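Side-chain contacts in AB hydrolase-1 domain-containing protein (Thermoplasma acidophilum DSM 1728, PDB 3BDI), which is of unknown function but, as a member of the ABHD14 family with an alpha/beta hydrolase fold, probably acts as a hydrolase: residues A[31-36]-A[91-96]; A[60-65]-A[87-92]. One frame throughout, in Å; residues are numbered along the deposited sequence. Where two conformers were deposited one is given.

Contact 1: residues A[31-36]-A[91-96]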
# COMPACT_ATOMS: atom_id res chain seq x y z
N ALA A 31 -5.79 1.49 -2.91
CA ALA A 31 -5.73 0.13 -2.34
C ALA A 31 -4.54 0.08 -1.38
O ALA A 31 -3.48 0.62 -1.66
CB ALA A 31 -5.57 -0.92 -3.47
N LEU A 32 -4.77 -0.56 -0.23
CA LEU A 32 -3.88 -0.60 0.92
C LEU A 32 -3.39 -2.01 1.16
O LEU A 32 -4.20 -2.92 1.25
CB LEU A 32 -4.59 -0.14 2.19
CG LEU A 32 -5.52 1.06 2.10
CD1 LEU A 32 -6.17 1.38 3.45
CD2 LEU A 32 -4.89 2.29 1.55
N PHE A 33 -2.07 -2.16 1.30
CA PHE A 33 -1.41 -3.49 1.44
C PHE A 33 -0.57 -3.50 2.71
O PHE A 33 0.33 -2.71 2.89
CB PHE A 33 -0.61 -3.82 0.16
CG PHE A 33 -1.46 -3.79 -1.06
CD1 PHE A 33 -2.23 -4.87 -1.41
CD2 PHE A 33 -1.56 -2.63 -1.82
CE1 PHE A 33 -3.08 -4.81 -2.51
CE2 PHE A 33 -2.39 -2.58 -2.89
CZ PHE A 33 -3.14 -3.65 -3.25
N HIS A 34 -0.92 -4.43 3.60
CA HIS A 34 -0.37 -4.50 4.94
C HIS A 34 1.05 -5.10 5.01
O HIS A 34 1.56 -5.76 4.10
CB HIS A 34 -1.36 -5.27 5.82
CG HIS A 34 -1.53 -6.68 5.43
ND1 HIS A 34 -0.57 -7.64 5.69
CD2 HIS A 34 -2.53 -7.29 4.76
CE1 HIS A 34 -0.99 -8.79 5.16
NE2 HIS A 34 -2.17 -8.60 4.58
N GLY A 35 1.64 -4.92 6.18
CA GLY A 35 2.91 -5.52 6.56
C GLY A 35 2.77 -6.93 7.07
O GLY A 35 1.66 -7.42 7.32
N TYR A 36 3.90 -7.58 7.24
CA TYR A 36 3.98 -8.97 7.66
C TYR A 36 3.17 -9.23 8.96
O TYR A 36 2.55 -10.29 9.11
CB TYR A 36 5.45 -9.38 7.88
CG TYR A 36 5.65 -10.81 8.26
CD1 TYR A 36 5.77 -11.78 7.29
CD2 TYR A 36 5.71 -11.18 9.58
CE1 TYR A 36 5.95 -13.13 7.66
CE2 TYR A 36 5.91 -12.50 9.95
CZ TYR A 36 6.03 -13.44 8.99
OH TYR A 36 6.23 -14.76 9.43
N ARG A 91 -2.06 -6.42 -9.35
CA ARG A 91 -2.71 -6.24 -10.66
C ARG A 91 -4.03 -7.01 -10.74
O ARG A 91 -5.07 -6.47 -11.11
CB ARG A 91 -1.79 -6.69 -11.76
CG ARG A 91 -2.35 -6.45 -13.14
CD ARG A 91 -1.45 -7.02 -14.17
NE ARG A 91 -1.74 -8.42 -14.48
CZ ARG A 91 -1.13 -9.48 -13.97
NH1 ARG A 91 -0.19 -9.38 -13.04
NH2 ARG A 91 -1.48 -10.68 -14.38
N ASP A 92 -3.97 -8.29 -10.38
CA ASP A 92 -5.14 -9.18 -10.48
C ASP A 92 -6.25 -8.81 -9.51
O ASP A 92 -7.42 -8.97 -9.79
CB ASP A 92 -4.71 -10.64 -10.29
CG ASP A 92 -3.86 -11.18 -11.45
OD1 ASP A 92 -3.69 -10.46 -12.46
OD2 ASP A 92 -3.28 -12.28 -11.32
N TYR A 93 -5.84 -8.35 -8.32
CA TYR A 93 -6.76 -7.91 -7.27
C TYR A 93 -7.51 -6.65 -7.69
O TYR A 93 -8.72 -6.58 -7.52
CB TYR A 93 -5.95 -7.65 -5.99
CG TYR A 93 -6.76 -7.03 -4.88
CD1 TYR A 93 -7.72 -7.74 -4.20
CD2 TYR A 93 -6.58 -5.67 -4.57
CE1 TYR A 93 -8.43 -7.14 -3.21
CE2 TYR A 93 -7.28 -5.07 -3.57
CZ TYR A 93 -8.25 -5.79 -2.90
OH TYR A 93 -8.99 -5.20 -1.90
N LEU A 94 -6.80 -5.68 -8.28
CA LEU A 94 -7.49 -4.52 -8.79
C LEU A 94 -8.46 -4.91 -9.91
O LEU A 94 -9.61 -4.49 -9.90
CB LEU A 94 -6.47 -3.49 -9.26
CG LEU A 94 -5.61 -2.80 -8.19
CD1 LEU A 94 -4.59 -1.88 -8.86
CD2 LEU A 94 -6.50 -2.01 -7.21
N LYS A 95 -8.03 -5.79 -10.82
CA LYS A 95 -8.89 -6.25 -11.92
C LYS A 95 -10.12 -6.96 -11.39
O LYS A 95 -11.22 -6.75 -11.88
CB LYS A 95 -8.11 -7.19 -12.85
CG LYS A 95 -8.91 -7.73 -14.04
CD LYS A 95 -8.03 -8.55 -14.99
N ALA A 96 -9.96 -7.78 -10.35
CA ALA A 96 -11.10 -8.49 -9.79
C ALA A 96 -12.17 -7.56 -9.23
O ALA A 96 -13.34 -7.89 -9.20
CB ALA A 96 -10.65 -9.49 -8.70
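CE1 of F33, at the edge of its ring, meets CD2 of Y93 at 4.2 Å; the Y93 ring is turned obliquely to it, and the two side chains pass alongside one another, pointing opposite ways. Y93 leaves its helix toward the strand, and with CG anti to the backbone N (chi1 173°) the ring extends past F33 to A31. There its CE2 edge faces the methyl of A31, whose CB lies 4.5 Å from that atom, near the ring plane. The same methyl is met from the helix by one branch of L94: CD2 comes to 4.0 Å from CB of A31. A31 is thus touched by two consecutive helix residues, one through an aromatic rim and one through a methyl. The contact is thin and wholly apolar, burying 122 Å², and the hydroxyl of Y93 finds its polar partner beyond it, in a hydrogen bond to OE1 of Q18. The axes of strand segment 31-33 and helix segment 91-96 come to 11.0 Å and run roughly antiparallel, at 142°. Y93 also rests on Y60 and P62 of strand 57-62, L94 reaches S102 of strand 102-107, and F33 packs on I104 of that strand and V114 of helix 109-120.

Contact 2: residues A[60-65]-A[87-92]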
# COMPACT_ATOMS: atom_id res chain seq x y z
N TYR A 60 -9.84 0.19 -0.92
CA TYR A 60 -9.83 -1.28 -0.92
C TYR A 60 -8.66 -1.76 -0.07
O TYR A 60 -7.58 -1.19 -0.17
CB TYR A 60 -9.60 -1.80 -2.34
CG TYR A 60 -10.64 -1.35 -3.34
CD1 TYR A 60 -10.52 -0.15 -4.01
CD2 TYR A 60 -11.75 -2.12 -3.57
CE1 TYR A 60 -11.49 0.26 -4.92
CE2 TYR A 60 -12.72 -1.71 -4.51
CZ TYR A 60 -12.57 -0.52 -5.15
OH TYR A 60 -13.54 -0.08 -6.07
N ALA A 61 -8.85 -2.79 0.75
CA ALA A 61 -7.74 -3.33 1.54
C ALA A 61 -7.90 -4.84 1.72
O ALA A 61 -8.80 -5.26 2.45
CB ALA A 61 -7.70 -2.66 2.92
N PRO A 62 -7.09 -5.66 1.05
CA PRO A 62 -7.13 -7.12 1.25
C PRO A 62 -6.16 -7.62 2.29
O PRO A 62 -5.16 -6.95 2.61
CB PRO A 62 -6.71 -7.64 -0.11
CG PRO A 62 -5.73 -6.63 -0.60
CD PRO A 62 -6.12 -5.27 0.00
N ASP A 63 -6.43 -8.82 2.80
CA ASP A 63 -5.40 -9.62 3.48
C ASP A 63 -4.63 -10.34 2.38
O ASP A 63 -5.23 -10.96 1.49
CB ASP A 63 -5.99 -10.60 4.46
CG ASP A 63 -6.60 -9.93 5.68
OD1 ASP A 63 -6.44 -8.72 5.87
OD2 ASP A 63 -7.26 -10.67 6.46
N TYR A 64 -3.31 -10.19 2.39
CA TYR A 64 -2.46 -10.82 1.38
C TYR A 64 -2.65 -12.34 1.49
O TYR A 64 -2.72 -12.85 2.58
CB TYR A 64 -0.98 -10.42 1.55
CG TYR A 64 -0.18 -10.77 0.28
CD1 TYR A 64 -0.25 -9.96 -0.83
CD2 TYR A 64 0.43 -11.99 0.17
CE1 TYR A 64 0.30 -10.33 -2.00
CE2 TYR A 64 1.00 -12.38 -1.02
CZ TYR A 64 0.97 -11.53 -2.09
OH TYR A 64 1.48 -11.87 -3.30
N PRO A 65 -2.70 -13.07 0.36
CA PRO A 65 -2.76 -14.54 0.46
C PRO A 65 -1.75 -15.13 1.43
O PRO A 65 -0.58 -14.79 1.36
CB PRO A 65 -2.53 -14.99 -1.00
CG PRO A 65 -3.15 -13.85 -1.81
CD PRO A 65 -2.78 -12.61 -1.06
N ALA A 87 3.35 -8.51 -7.29
CA ALA A 87 2.91 -7.59 -8.35
C ALA A 87 1.74 -8.16 -9.15
O ALA A 87 0.79 -7.46 -9.50
CB ALA A 87 4.12 -7.24 -9.29
N GLU A 88 1.84 -9.45 -9.48
CA GLU A 88 0.72 -10.18 -10.11
C GLU A 88 -0.52 -10.08 -9.23
O GLU A 88 -1.59 -9.72 -9.71
CB GLU A 88 1.05 -11.66 -10.34
CG GLU A 88 2.14 -11.91 -11.36
CD GLU A 88 1.86 -11.25 -12.65
OE1 GLU A 88 0.77 -11.46 -13.25
OE2 GLU A 88 2.77 -10.53 -13.09
N PHE A 89 -0.35 -10.33 -7.94
CA PHE A 89 -1.49 -10.23 -7.03
C PHE A 89 -2.14 -8.87 -7.10
O PHE A 89 -3.35 -8.76 -7.23
CB PHE A 89 -1.14 -10.52 -5.59
CG PHE A 89 -2.32 -10.40 -4.70
CD1 PHE A 89 -3.32 -11.33 -4.72
CD2 PHE A 89 -2.46 -9.29 -3.88
CE1 PHE A 89 -4.45 -11.14 -3.94
CE2 PHE A 89 -3.57 -9.13 -3.10
CZ PHE A 89 -4.56 -10.07 -3.14
N ILE A 90 -1.34 -7.80 -6.98
CA ILE A 90 -1.95 -6.47 -6.92
C ILE A 90 -2.70 -6.11 -8.22
O ILE A 90 -3.84 -5.63 -8.19
CB ILE A 90 -0.94 -5.39 -6.48
CG1 ILE A 90 -0.55 -5.69 -5.03
CG2 ILE A 90 -1.52 -3.96 -6.68
CD1 ILE A 90 0.47 -4.73 -4.40
N ARG A 91 -2.06 -6.42 -9.35
CA ARG A 91 -2.71 -6.24 -10.66
C ARG A 91 -4.03 -7.01 -10.74
O ARG A 91 -5.07 -6.47 -11.11
CB ARG A 91 -1.79 -6.69 -11.76
CG ARG A 91 -2.35 -6.45 -13.14
CD ARG A 91 -1.45 -7.02 -14.17
NE ARG A 91 -1.74 -8.42 -14.48
CZ ARG A 91 -1.13 -9.48 -13.97
NH1 ARG A 91 -0.19 -9.38 -13.04
NH2 ARG A 91 -1.48 -10.68 -14.38
N ASP A 92 -3.97 -8.29 -10.38
CA ASP A 92 -5.14 -9.18 -10.48
C ASP A 92 -6.25 -8.81 -9.51
O ASP A 92 -7.42 -8.97 -9.79
CB ASP A 92 -4.71 -10.64 -10.29
CG ASP A 92 -3.86 -11.18 -11.45
OD1 ASP A 92 -3.69 -10.46 -12.46
OD2 ASP A 92 -3.28 -12.28 -11.32
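Y64 and F89 both hold CG anti to the backbone N (chi1 -164° and 180°), which sends the tyrosine ring alongside the helix and the phenylalanine ring out toward the loop. The rings meet obliquely, centroids 5.0 Å apart and planes at 68°. The tyrosine brings its CD1-CE1 side to this meeting, CE1 lying 3.5 Å from CD2 of F89. P65 points against F89 and sets its CD over one face of that ring, 3.8 Å from the centroid in a CH-pi contact. That CD also lies over the centre of the Y64 ring, so a single methylene serves both aromatics. At the rim of F89, CG of P62 approaches CE2 to 4.1 Å, near the ring plane. In this alpha/beta hydrolase fold, the contact joins the C-terminal end of strand 57-62, and the loop leaving it, to helix 83-96, which packs against the sheet. With an alanine at F89, a gap would probably open between helix and loop, and CD of P65 would lose the aromatic face beneath it. The hydroxyl of Y64 passes 3.7 Å from CB of F89 and is hydrogen-bonded to the backbone O of Y76, whose own ring meets F89 edge-to-face. V16 of strand 14-21 touches both P62 and F89.

From the N terminus, the chain first lays down strand 28-33 with residues 31-36, then comes back to the sheet as the parallel strand 57-62 with residues 60-65, and only afterwards reaches helix 83-96. Contact 2 closes the shorter loop, with 21 residues between its segments. Contact 1 spans 54 and starts earlier, so contact 2 nests inside it apart from R91 and D92, which both helix segments share. The two strands are neighbours, linked by L32 N and Y60 O at 2.9 Å; beyond their ends NE2 of H34 is hydrogen-bonded to N of Y64. Contact 1 ties the helix's last turns to 28-33 and contact 2 its preceding turn to 57-62 and the loop after it, though Y93 and I90 each reach the other strand as well.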